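Local coordinates for CDP-glucose 4,6-dehydratase (Salmonella enterica subsp. enterica serovar Typhi, PDB 1WVG), which catalyses the NAD(+)-dependent conversion of CDP-D-glucose to CDP-4-dehydro-6-deoxy-D-glucose and water, an early step in making the CDP-3,6-dideoxymannose used for O-antigen lipopolysaccharide, at residues F13-T18 with H86-P91; S132-D137 with A193-G198; W260-R265 with M312-H317. All coordinates share one frame; numbering follows the deposited sequence.

Contact 1: F13-T18 with H86-P91; sequences FVTGHT and HMAAQP. With APR (adenosine-5-diphosphoribose), chain C; CXY (cytidine-5'-diphospho-beta-D-xylose), chain D.
A single hydroxyl, T15 OG1, is gripped by three consecutive residues of the other segment, H86, M87 and A88. T15 OG1 lies near the ring plane at the edge of H86, 2.8 Å from ND1 in a hydrogen bond that either could donate. The bond from A88 N to T15 OG1 is 3.1 Å long and fairly straight (160°), whereas M87 N reaches the same oxygen only weakly. OG1 stands between the backbone N and the carbonyl carbon of T15 (chi1 75°), which turns it toward H86-A88 and leaves CG2 beside the in-plane edge of the imidazole. The other ring nitrogen, NE2, is hydrogen-bonded to T111 OG1. M87 N also makes a weak bond to T15 O, where the parallel pairing of the two strands runs out. Beyond it G16, with no side chain and positive phi, brings its CA to 3.7 Å from the CA of A88; V14 CG1 packs on M87 CE nearby. G16 begins the glycine-rich turn of a Rossmann fold, and the bound adenosine diphosphoribose fits against both segments: A89 N donates to its O4' at 3.2 Å, and T18 OG1 bonds to O3'. P91 O accepts from O3' of the CDP-xylose at 2.7 Å. The buried threonine oxygen thus accepts from A88 N and weakly from M87 N while pairing with H86 ND1, tying the two strand ends by polar bonds beside the adenosine diphosphoribose.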
loop_
_atom_site.group_PDB
_atom_site.type_symbol
_atom_site.label_atom_id
_atom_site.label_comp_id
_atom_site.label_asym_id
_atom_site.label_seq_id
_atom_site.Cartn_x
_atom_site.Cartn_y
_atom_site.Cartn_z
ATOM N N PHE A 13 24.670 22.049 -19.785
ATOM C CA PHE A 13 25.488 20.872 -19.908
ATOM C C PHE A 13 24.562 19.654 -20.019
ATOM O O PHE A 13 23.683 19.430 -19.172
ATOM C CB PHE A 13 26.412 20.797 -18.676
ATOM C CG PHE A 13 27.486 19.758 -18.737
ATOM C CD1 PHE A 13 28.790 20.103 -19.082
ATOM C CD2 PHE A 13 27.238 18.433 -18.376
ATOM C CE1 PHE A 13 29.785 19.126 -19.117
ATOM C CE2 PHE A 13 28.226 17.447 -18.399
ATOM C CZ PHE A 13 29.521 17.798 -18.772
ATOM N N VAL A 14 24.755 18.873 -21.080
ATOM C CA VAL A 14 23.941 17.704 -21.348
ATOM C C VAL A 14 24.786 16.442 -21.494
ATOM O O VAL A 14 25.643 16.314 -22.388
ATOM C CB VAL A 14 23.124 17.933 -22.632
ATOM C CG1 VAL A 14 22.270 16.710 -22.994
ATOM C CG2 VAL A 14 22.270 19.185 -22.566
ATOM N N THR A 15 24.549 15.479 -20.611
ATOM C CA THR A 15 25.282 14.239 -20.727
ATOM C C THR A 15 24.492 13.391 -21.710
ATOM O O THR A 15 23.284 13.582 -21.793
ATOM C CB THR A 15 25.517 13.511 -19.377
ATOM O OG1 THR A 15 24.338 12.867 -18.899
ATOM C CG2 THR A 15 26.142 14.430 -18.320
ATOM N N GLY A 16 25.140 12.496 -22.470
ATOM C CA GLY A 16 24.412 11.678 -23.444
ATOM C C GLY A 16 23.748 12.477 -24.573
ATOM O O GLY A 16 22.653 12.136 -25.082
ATOM N N HIS A 17 24.430 13.534 -25.034
ATOM C CA HIS A 17 23.902 14.408 -26.108
ATOM C C HIS A 17 24.010 13.776 -27.486
ATOM O O HIS A 17 23.355 14.202 -28.449
ATOM C CB HIS A 17 24.624 15.782 -26.099
ATOM C CG HIS A 17 26.066 15.591 -26.421
ATOM N ND1 HIS A 17 26.896 14.815 -25.617
ATOM C CD2 HIS A 17 26.803 16.026 -27.495
ATOM C CE1 HIS A 17 28.099 14.808 -26.186
ATOM N NE2 HIS A 17 28.079 15.530 -27.317
ATOM N N THR A 18 24.850 12.738 -27.562
ATOM C CA THR A 18 25.065 12.056 -28.842
ATOM C C THR A 18 23.960 11.087 -29.271
ATOM O O THR A 18 23.936 10.604 -30.414
ATOM C CB THR A 18 26.465 11.407 -28.869
ATOM O OG1 THR A 18 26.523 10.421 -27.852
ATOM C CG2 THR A 18 27.497 12.499 -28.544
ATOM N N HIS A 86 20.915 15.210 -17.324
ATOM C CA HIS A 86 21.677 13.983 -17.291
ATOM C C HIS A 86 20.957 12.875 -18.041
ATOM O O HIS A 86 20.030 12.310 -17.488
ATOM C CB HIS A 86 21.836 13.528 -15.826
ATOM C CG HIS A 86 22.535 12.211 -15.673
ATOM N ND1 HIS A 86 23.736 11.936 -16.337
ATOM C CD2 HIS A 86 22.193 11.104 -14.944
ATOM C CE1 HIS A 86 24.105 10.703 -15.981
ATOM N NE2 HIS A 86 23.192 10.174 -15.155
ATOM N N MET A 87 21.374 12.571 -19.293
ATOM C CA MET A 87 20.757 11.545 -20.144
ATOM C C MET A 87 21.665 10.418 -20.620
ATOM O O MET A 87 21.217 9.564 -21.380
ATOM C CB MET A 87 20.161 12.146 -21.412
ATOM C CG MET A 87 19.073 13.153 -21.100
ATOM S SD MET A 87 18.087 13.615 -22.559
ATOM C CE MET A 87 18.997 15.092 -23.066
ATOM N N ALA A 88 22.930 10.409 -20.221
ATOM C CA ALA A 88 23.798 9.350 -20.695
ATOM C C ALA A 88 23.411 8.041 -20.047
ATOM O O ALA A 88 23.245 8.005 -18.831
ATOM C CB ALA A 88 25.250 9.668 -20.372
ATOM N N ALA A 89 23.263 6.978 -20.824
ATOM C CA ALA A 89 22.908 5.684 -20.272
ATOM C C ALA A 89 22.992 4.609 -21.362
ATOM O O ALA A 89 22.992 4.931 -22.562
ATOM C CB ALA A 89 21.459 5.720 -19.786
ATOM N N GLN A 90 23.079 3.349 -20.877
ATOM C CA GLN A 90 23.003 2.121 -21.633
ATOM C C GLN A 90 21.477 1.937 -21.488
ATOM O O GLN A 90 20.994 1.538 -20.397
ATOM C CB GLN A 90 23.830 1.032 -20.922
ATOM C CG GLN A 90 23.874 -0.303 -21.699
ATOM C CD GLN A 90 22.502 -0.825 -22.133
ATOM O OE1 GLN A 90 21.984 -0.379 -23.142
ATOM N NE2 GLN A 90 21.903 -1.798 -21.430
ATOM N N PRO A 91 20.682 2.380 -22.509
ATOM C CA PRO A 91 19.235 2.357 -22.345
ATOM C C PRO A 91 18.485 1.105 -22.793
ATOM O O PRO A 91 17.256 1.080 -22.742
ATOM C CB PRO A 91 18.772 3.503 -23.232
ATOM C CG PRO A 91 19.683 3.445 -24.428
ATOM C CD PRO A 91 20.980 2.860 -23.898
HETATM N N1 APR C . 29.434 7.597 -20.832
HETATM C C2 APR C . 28.889 8.646 -21.494
HETATM N N3 APR C . 27.865 8.659 -22.292
HETATM C C4 APR C . 27.302 7.438 -22.405
HETATM C C5 APR C . 27.699 6.288 -21.797
HETATM C C6 APR C . 28.857 6.372 -20.966
HETATM N N6 APR C . 29.406 5.381 -20.242
HETATM N N7 APR C . 26.857 5.238 -22.139
HETATM C C8 APR C . 25.975 5.778 -22.965
HETATM N N9 APR C . 26.201 7.106 -23.157
HETATM C "C1'" APR C . 25.480 8.051 -23.991
HETATM C "C2'" APR C . 25.565 7.668 -25.443
HETATM O "O2'" APR C . 26.859 8.003 -25.965
HETATM C "C3'" APR C . 24.442 8.552 -25.990
HETATM O "O3'" APR C . 24.741 9.946 -26.159
HETATM O "O4'" APR C . 24.120 7.952 -23.710
HETATM C "C4'" APR C . 23.384 8.342 -24.872
HETATM C "C5'" APR C . 22.431 7.208 -25.111
HETATM O "O5'" APR C . 21.578 7.591 -26.218
HETATM P PA APR C . 20.664 6.502 -27.013
HETATM O O1A APR C . 21.267 5.104 -27.002
HETATM O O2A APR C . 20.181 7.159 -28.327
HETATM O O3A APR C . 19.419 6.405 -26.054
HETATM P PB APR C . 18.213 7.485 -25.891
HETATM O O1B APR C . 16.990 6.838 -26.497
HETATM O O2B APR C . 18.625 8.877 -26.332
HETATM O O5D APR C . 18.159 7.573 -24.302
HETATM C C5D APR C . 18.476 8.832 -23.687
HETATM O O4D APR C . 16.696 8.674 -21.966
HETATM O O1D APR C . 15.169 6.902 -22.023
HETATM C C1D APR C . 16.354 7.452 -21.378
HETATM O O2D APR C . 17.724 5.565 -20.625
HETATM C C2D APR C . 17.525 6.543 -21.664
HETATM O O3D APR C . 18.980 7.685 -20.161
HETATM C C3D APR C . 18.704 7.491 -21.546
HETATM C C4D APR C . 18.140 8.722 -22.217
HETATM O O1B CXY D . 10.053 -0.621 -23.912
HETATM P PB CXY D . 11.483 -0.766 -24.394
HETATM O O2B CXY D . 12.104 -2.103 -24.084
HETATM O "O1'" CXY D . 12.400 0.438 -23.751
HETATM O O3A CXY D . 11.216 -0.471 -25.887
HETATM P PA CXY D . 11.268 -1.431 -27.222
HETATM O O1A CXY D . 10.986 -0.515 -28.360
HETATM O O2A CXY D . 12.562 -2.141 -27.315
HETATM O O5D CXY D . 10.106 -2.473 -26.908
HETATM C C5D CXY D . 8.749 -2.031 -27.054
HETATM C C4D CXY D . 7.850 -3.243 -27.085
HETATM O O4D CXY D . 7.796 -3.716 -28.453
HETATM C C3D CXY D . 8.227 -4.431 -26.200
HETATM O O3D CXY D . 7.098 -5.188 -25.634
HETATM C C2D CXY D . 9.011 -5.244 -27.246
HETATM O O2D CXY D . 9.049 -6.611 -26.827
HETATM C C1D CXY D . 8.116 -5.074 -28.452
HETATM N N1 CXY D . 8.774 -5.387 -29.724
HETATM C C6 CXY D . 9.883 -4.665 -30.133
HETATM C C5 CXY D . 10.494 -4.890 -31.270
HETATM C C4 CXY D . 10.059 -5.918 -32.151
HETATM N N3 CXY D . 8.923 -6.607 -31.695
HETATM C C2 CXY D . 8.249 -6.400 -30.503
HETATM N N4 CXY D . 10.584 -6.223 -33.216
HETATM O O2 CXY D . 7.267 -7.064 -30.154
HETATM C "C1'" CXY D . 12.364 1.639 -24.503
HETATM C "C2'" CXY D . 13.764 2.198 -24.464
HETATM C "C3'" CXY D . 14.082 2.464 -23.005
HETATM C "C4'" CXY D . 13.080 3.457 -22.417
HETATM C "C5'" CXY D . 11.664 2.926 -22.599
HETATM O "O2'" CXY D . 14.732 1.258 -24.978
HETATM O "O3'" CXY D . 15.383 3.074 -22.904
HETATM O "O4'" CXY D . 13.367 3.685 -21.038
HETATM O "O5'" CXY D . 11.413 2.613 -23.973
#

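Contact 2: S132-D137 with A193-G198; sequences SDKCYD and AGNVIG. With CXY (cytidine-5'-diphospho-beta-D-xylose), chain D.
The sugar and phosphate part of the CDP-xylose site is built where D133 and K134, in the loop after strand 126-130, meet G194 and N195 of strand 187-197. No direct hydrogen bond joins the segments; ligand and water do so instead. K134 NZ and N195 ND2 converge on O1B of the ligand, K134 NZ at 2.8 Å and N195 ND2 likewise at 2.8 Å, the N-H···O bond from the amide being nearly straight (164°). The lysine arrives at the tip of a chain bent at chi2 and chi4, and its NZ also forms a salt bridge with D133 OD2, the hydrogen bond within it weak. The side chains of D133 and N195 cross at about a right angle, with carboxylate and amide planes 37° apart. Their oxygens, D133 OD1 and N195 OD1, come within 2.8 Å, a pair of acceptors as modelled and no hydrogen bond. A water bridges the backbones: it accepts from D133 N at 3.1 Å, donates to G194 O at 2.9 Å and is hydrogen-bonded to O4' of the ligand at 3.0 Å. S132 OG approaches that O4' as well, and it accepts from K134 N at 2.9 Å, which makes an ST turn. With Y157 and K161 close to S132, the arrangement is consistent with the Ser-Tyr-Lys site of short-chain dehydrogenases, set as usual at the carboxyl ends of the parallel strands in a Rossmann fold.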
loop_
_atom_site.group_PDB
_atom_site.type_symbol
_atom_site.label_atom_id
_atom_site.label_comp_id
_atom_site.label_asym_id
_atom_site.label_seq_id
_atom_site.Cartn_x
_atom_site.Cartn_y
_atom_site.Cartn_z
ATOM N N SER A 132 13.633 6.633 -16.319
ATOM C CA SER A 132 12.914 5.831 -17.300
ATOM C C SER A 132 11.548 5.431 -16.774
ATOM O O SER A 132 11.317 5.340 -15.548
ATOM C CB SER A 132 13.710 4.537 -17.412
ATOM O OG SER A 132 13.049 3.552 -18.187
ATOM N N ASP A 133 10.670 5.107 -17.702
ATOM C CA ASP A 133 9.352 4.602 -17.329
ATOM C C ASP A 133 9.517 3.205 -16.684
ATOM O O ASP A 133 8.644 2.709 -15.976
ATOM C CB ASP A 133 8.344 4.617 -18.508
ATOM C CG ASP A 133 8.700 3.842 -19.773
ATOM O OD1 ASP A 133 8.007 3.875 -20.791
ATOM O OD2 ASP A 133 9.763 3.080 -19.676
ATOM N N LYS A 134 10.675 2.565 -16.874
ATOM C CA LYS A 134 10.934 1.256 -16.302
ATOM C C LYS A 134 11.419 1.260 -14.871
ATOM O O LYS A 134 11.719 0.208 -14.317
ATOM C CB LYS A 134 11.920 0.494 -17.169
ATOM C CG LYS A 134 11.354 0.456 -18.567
ATOM C CD LYS A 134 11.652 -0.811 -19.324
ATOM C CE LYS A 134 11.636 -0.559 -20.830
ATOM N NZ LYS A 134 10.467 0.225 -21.262
ATOM N N CYS A 135 11.513 2.421 -14.258
ATOM C CA CYS A 135 11.985 2.475 -12.863
ATOM C C CYS A 135 11.039 1.843 -11.839
ATOM O O CYS A 135 11.443 1.375 -10.742
ATOM C CB CYS A 135 12.366 3.919 -12.424
ATOM S SG CYS A 135 10.935 5.046 -12.320
ATOM N N TYR A 136 9.737 1.862 -12.183
ATOM C CA TYR A 136 8.730 1.355 -11.258
ATOM C C TYR A 136 8.674 -0.151 -11.185
ATOM O O TYR A 136 8.764 -0.853 -12.183
ATOM C CB TYR A 136 7.313 1.838 -11.666
ATOM C CG TYR A 136 7.096 3.351 -11.633
ATOM C CD1 TYR A 136 7.010 4.086 -12.822
ATOM C CD2 TYR A 136 6.947 4.043 -10.429
ATOM C CE1 TYR A 136 6.812 5.471 -12.813
ATOM C CE2 TYR A 136 6.746 5.427 -10.403
ATOM C CZ TYR A 136 6.665 6.150 -11.598
ATOM O OH TYR A 136 6.482 7.515 -11.583
ATOM N N ASP A 137 8.444 -0.649 -9.992
ATOM C CA ASP A 137 8.262 -2.076 -9.856
ATOM C C ASP A 137 7.057 -2.397 -10.749
ATOM O O ASP A 137 6.008 -1.783 -10.555
ATOM C CB ASP A 137 7.890 -2.282 -8.366
ATOM C CG ASP A 137 7.609 -3.712 -8.092
ATOM O OD1 ASP A 137 8.141 -4.596 -8.715
ATOM O OD2 ASP A 137 6.685 -3.898 -7.201
ATOM N N ALA A 193 10.059 9.384 -18.485
ATOM C CA ALA A 193 9.265 9.463 -19.712
ATOM C C ALA A 193 8.695 8.139 -20.120
ATOM O O ALA A 193 8.988 7.130 -19.485
ATOM C CB ALA A 193 10.076 10.033 -20.843
ATOM N N GLY A 194 7.873 8.175 -21.172
ATOM C CA GLY A 194 7.274 6.974 -21.728
ATOM C C GLY A 194 8.256 6.332 -22.737
ATOM O O GLY A 194 9.479 6.354 -22.542
ATOM N N ASN A 195 7.709 5.732 -23.803
ATOM C CA ASN A 195 8.488 5.120 -24.865
ATOM C C ASN A 195 8.520 6.132 -25.988
ATOM O O ASN A 195 7.487 6.329 -26.604
ATOM C CB ASN A 195 7.846 3.826 -25.370
ATOM C CG ASN A 195 8.314 2.658 -24.530
ATOM O OD1 ASN A 195 8.247 2.714 -23.296
ATOM N ND2 ASN A 195 8.758 1.574 -25.167
ATOM N N VAL A 196 9.673 6.806 -26.181
ATOM C CA VAL A 196 9.832 7.824 -27.212
ATOM C C VAL A 196 10.066 7.195 -28.557
ATOM O O VAL A 196 10.899 6.313 -28.708
ATOM C CB VAL A 196 11.004 8.801 -27.002
ATOM C CG1 VAL A 196 10.670 9.790 -25.915
ATOM C CG2 VAL A 196 12.298 8.069 -26.660
ATOM N N ILE A 197 9.326 7.693 -29.519
ATOM C CA ILE A 197 9.428 7.274 -30.889
ATOM C C ILE A 197 9.494 8.545 -31.690
ATOM O O ILE A 197 8.836 9.527 -31.349
ATOM C CB ILE A 197 8.234 6.411 -31.284
ATOM C CG1 ILE A 197 6.930 7.092 -30.894
ATOM C CG2 ILE A 197 8.347 5.096 -30.543
ATOM C CD1 ILE A 197 5.703 6.604 -31.678
ATOM N N GLY A 198 10.314 8.578 -32.726
ATOM C CA GLY A 198 10.380 9.800 -33.545
ATOM C C GLY A 198 11.322 9.570 -34.730
ATOM O O GLY A 198 11.999 8.522 -34.808
HETATM O O1B CXY D . 10.053 -0.621 -23.912
HETATM P PB CXY D . 11.483 -0.766 -24.394
HETATM O O2B CXY D . 12.104 -2.103 -24.084
HETATM O "O1'" CXY D . 12.400 0.438 -23.751
HETATM O O3A CXY D . 11.216 -0.471 -25.887
HETATM P PA CXY D . 11.268 -1.431 -27.222
HETATM O O1A CXY D . 10.986 -0.515 -28.360
HETATM O O2A CXY D . 12.562 -2.141 -27.315
HETATM O O5D CXY D . 10.106 -2.473 -26.908
HETATM C C5D CXY D . 8.749 -2.031 -27.054
HETATM C C4D CXY D . 7.850 -3.243 -27.085
HETATM O O4D CXY D . 7.796 -3.716 -28.453
HETATM C C3D CXY D . 8.227 -4.431 -26.200
HETATM O O3D CXY D . 7.098 -5.188 -25.634
HETATM C C2D CXY D . 9.011 -5.244 -27.246
HETATM O O2D CXY D . 9.049 -6.611 -26.827
HETATM C C1D CXY D . 8.116 -5.074 -28.452
HETATM N N1 CXY D . 8.774 -5.387 -29.724
HETATM C C6 CXY D . 9.883 -4.665 -30.133
HETATM C C5 CXY D . 10.494 -4.890 -31.270
HETATM C C4 CXY D . 10.059 -5.918 -32.151
HETATM N N3 CXY D . 8.923 -6.607 -31.695
HETATM C C2 CXY D . 8.249 -6.400 -30.503
HETATM N N4 CXY D . 10.584 -6.223 -33.216
HETATM O O2 CXY D . 7.267 -7.064 -30.154
HETATM C "C1'" CXY D . 12.364 1.639 -24.503
HETATM C "C2'" CXY D . 13.764 2.198 -24.464
HETATM C "C3'" CXY D . 14.082 2.464 -23.005
HETATM C "C4'" CXY D . 13.080 3.457 -22.417
HETATM C "C5'" CXY D . 11.664 2.926 -22.599
HETATM O "O2'" CXY D . 14.732 1.258 -24.978
HETATM O "O3'" CXY D . 15.383 3.074 -22.904
HETATM O "O4'" CXY D . 13.367 3.685 -21.038
HETATM O "O5'" CXY D . 11.413 2.613 -23.973
HETATM O O HOH W 1 11.533 5.983 -20.521
#

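Contact 3: W260-R265 with M312-H317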
loop_
_atom_site.group_PDB
_atom_site.type_symbol
_atom_site.label_atom_id
_atom_site.label_comp_id
_atom_site.label_asym_id
_atom_site.label_seq_id
_atom_site.Cartn_x
_atom_site.Cartn_y
_atom_site.Cartn_z
ATOM N N TRP A 260 8.761 13.333 -11.622
ATOM C CA TRP A 260 7.702 13.648 -12.544
ATOM C C TRP A 260 7.594 12.649 -13.680
ATOM O O TRP A 260 8.625 12.343 -14.279
ATOM C CB TRP A 260 8.019 15.036 -13.177
ATOM C CG TRP A 260 8.134 16.149 -12.142
ATOM C CD1 TRP A 260 9.264 16.587 -11.521
ATOM C CD2 TRP A 260 7.044 16.934 -11.627
ATOM N NE1 TRP A 260 8.942 17.609 -10.684
ATOM C CE2 TRP A 260 7.594 17.835 -10.715
ATOM C CE3 TRP A 260 5.664 16.972 -11.899
ATOM C CZ2 TRP A 260 6.789 18.762 -10.053
ATOM C CZ3 TRP A 260 4.869 17.894 -11.267
ATOM C CH2 TRP A 260 5.452 18.760 -10.347
ATOM N N ASN A 261 6.368 12.188 -13.991
ATOM C CA ASN A 261 6.114 11.311 -15.133
ATOM C C ASN A 261 5.718 12.200 -16.322
ATOM O O ASN A 261 4.922 13.173 -16.180
ATOM C CB ASN A 261 4.878 10.377 -14.954
ATOM C CG ASN A 261 5.022 9.288 -13.938
ATOM O OD1 ASN A 261 6.164 8.936 -13.575
ATOM N ND2 ASN A 261 3.871 8.782 -13.466
ATOM N N PHE A 262 6.204 11.849 -17.522
ATOM C CA PHE A 262 5.836 12.573 -18.758
ATOM C C PHE A 262 5.389 11.520 -19.756
ATOM O O PHE A 262 6.194 10.801 -20.299
ATOM C CB PHE A 262 6.988 13.432 -19.347
ATOM C CG PHE A 262 7.327 14.587 -18.441
ATOM C CD1 PHE A 262 8.557 14.682 -17.802
ATOM C CD2 PHE A 262 6.397 15.595 -18.205
ATOM C CE1 PHE A 262 8.841 15.760 -16.959
ATOM C CE2 PHE A 262 6.642 16.665 -17.342
ATOM C CZ PHE A 262 7.884 16.742 -16.712
ATOM N N GLY A 263 4.111 11.350 -19.967
ATOM C CA GLY A 263 3.694 10.324 -20.885
ATOM C C GLY A 263 2.553 10.898 -21.679
ATOM O O GLY A 263 2.170 12.070 -21.471
ATOM N N PRO A 264 2.048 10.042 -22.573
ATOM C CA PRO A 264 0.938 10.332 -23.457
ATOM C C PRO A 264 -0.391 10.252 -22.741
ATOM O O PRO A 264 -0.455 9.794 -21.574
ATOM C CB PRO A 264 0.865 9.112 -24.391
ATOM C CG PRO A 264 1.542 7.960 -23.664
ATOM C CD PRO A 264 2.512 8.632 -22.714
ATOM N N ARG A 265 -1.448 10.647 -23.480
ATOM C CA ARG A 265 -2.782 10.535 -22.915
ATOM C C ARG A 265 -3.091 9.056 -22.914
ATOM O O ARG A 265 -2.655 8.266 -23.757
ATOM C CB ARG A 265 -3.884 11.337 -23.625
ATOM C CG ARG A 265 -3.386 12.641 -24.252
ATOM C CD ARG A 265 -4.367 13.815 -24.159
ATOM N NE ARG A 265 -3.851 15.059 -24.755
ATOM C CZ ARG A 265 -3.958 16.306 -24.251
ATOM N NH1 ARG A 265 -4.598 16.565 -23.087
ATOM N NH2 ARG A 265 -3.412 17.331 -24.937
ATOM N N MET A 312 -1.554 18.717 -13.693
ATOM C CA MET A 312 -2.008 19.683 -12.693
ATOM C C MET A 312 -0.925 20.586 -12.179
ATOM O O MET A 312 -1.078 21.785 -12.117
ATOM C CB MET A 312 -2.456 19.098 -11.348
ATOM C CG MET A 312 -3.099 17.749 -11.369
ATOM S SD MET A 312 -4.328 17.557 -12.661
ATOM C CE MET A 312 -5.330 16.268 -11.859
ATOM N N GLN A 313 0.131 19.973 -11.704
ATOM C CA GLN A 313 1.209 20.719 -11.088
ATOM C C GLN A 313 2.159 21.571 -11.953
ATOM O O GLN A 313 2.595 22.646 -11.499
ATOM C CB GLN A 313 1.874 19.978 -9.887
ATOM C CG GLN A 313 0.853 19.308 -8.951
ATOM C CD GLN A 313 1.454 18.477 -7.814
ATOM O OE1 GLN A 313 0.733 17.781 -7.075
ATOM N NE2 GLN A 313 2.777 18.526 -7.662
ATOM N N LEU A 314 2.498 21.095 -13.157
ATOM C CA LEU A 314 3.392 21.839 -14.037
ATOM C C LEU A 314 2.562 22.489 -15.111
ATOM O O LEU A 314 3.048 23.372 -15.840
ATOM C CB LEU A 314 4.393 20.897 -14.764
ATOM C CG LEU A 314 5.548 20.424 -13.889
ATOM C CD1 LEU A 314 6.284 19.294 -14.583
ATOM C CD2 LEU A 314 6.505 21.588 -13.618
ATOM N N GLY A 315 1.318 21.993 -15.191
ATOM C CA GLY A 315 0.315 22.372 -16.169
ATOM C C GLY A 315 0.807 21.909 -17.543
ATOM O O GLY A 315 0.609 22.570 -18.546
ATOM N N TRP A 316 1.487 20.761 -17.603
ATOM C CA TRP A 316 2.017 20.273 -18.870
ATOM C C TRP A 316 1.107 19.239 -19.517
ATOM O O TRP A 316 0.617 18.337 -18.855
ATOM C CB TRP A 316 3.447 19.685 -18.644
ATOM C CG TRP A 316 4.020 18.912 -19.808
ATOM C CD1 TRP A 316 4.897 19.371 -20.761
ATOM C CD2 TRP A 316 3.729 17.547 -20.163
ATOM N NE1 TRP A 316 5.177 18.390 -21.673
ATOM C CE2 TRP A 316 4.484 17.258 -21.324
ATOM C CE3 TRP A 316 2.935 16.556 -19.581
ATOM C CZ2 TRP A 316 4.442 16.011 -21.919
ATOM C CZ3 TRP A 316 2.905 15.325 -20.170
ATOM C CH2 TRP A 316 3.639 15.069 -21.321
ATOM N N HIS A 317 0.885 19.366 -20.816
ATOM C CA HIS A 317 0.040 18.438 -21.538
ATOM C C HIS A 317 0.714 18.079 -22.860
ATOM O O HIS A 317 1.537 18.863 -23.359
ATOM C CB HIS A 317 -1.362 19.037 -21.756
ATOM C CG HIS A 317 -1.909 19.702 -20.504
ATOM N ND1 HIS A 317 -2.801 19.053 -19.652
ATOM C CD2 HIS A 317 -1.667 20.942 -19.968
ATOM C CE1 HIS A 317 -3.073 19.890 -18.652
ATOM N NE2 HIS A 317 -2.404 21.040 -18.806
#
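L314 CD1 lies over one face of the W260 indole, Q313 CB sits in plane at its rim, and F262 turns its edge onto a face of W316. This is the packing of an outer strand of the Rossmann-type sheet, 259-262, against the end of helix 308-314 and the turn that follows it. The CH-pi contact is over the face but offset toward the CE3 side: L314 CD1 is 3.9 Å from the centroid of the six-membered ring of W260, 22° off its normal, with the two side chains reaching toward each other tip to tip. L314 CD1 also lies at the edge of a second ring, 3.7 Å from F262 CZ. A T-shaped stack then carries the apolar layer on to W316. The F262 ring and the six-membered ring of W316 have centroids 5.1 Å apart and planes at 72°, and F262 CD2 stands over the middle of the indole. W316 can meet this edge because its CG is anti to the backbone N (chi1 169°), which swings the ring back toward the strand after the chain has left the helix at G315 with positive phi. Both indole N-H groups are used elsewhere, W260 NE1 by F256 O and W316 NE1 by S240 OG, while K309 makes a cation-pi contact with W260. Helix 236-251 adds Y242 and V245 to the apolar layer around F262. Toward solvent, the poorly ordered R265 makes at most a loose and uncertain contact with H317. At the rim of W316, near the ring plane, the carbonyl oxygen of G263 comes to 3.3 Å from CH2.

From the N terminus the three contacts follow one another in series, without nesting or crossing. Contact 1 closes a loop of 67 residues that includes strands 35-40 and 60-63, joining neighbouring strands 11-15 and 83-86 at the bound adenosine diphosphoribose. The chain then passes through helix 100-121 and strand 126-130 to contact 2, whose loop contains helix 156-175. Contact 3 comes last and fastens strand 259-262 to helix 308-314. All three reach the same parallel sheet. Contacts 1 and 2 do not touch but share the CDP-xylose, whereas contacts 2 and 3 meet directly, Y136 OH lying 2.5 Å from N261 OD1 in a probable hydrogen bond.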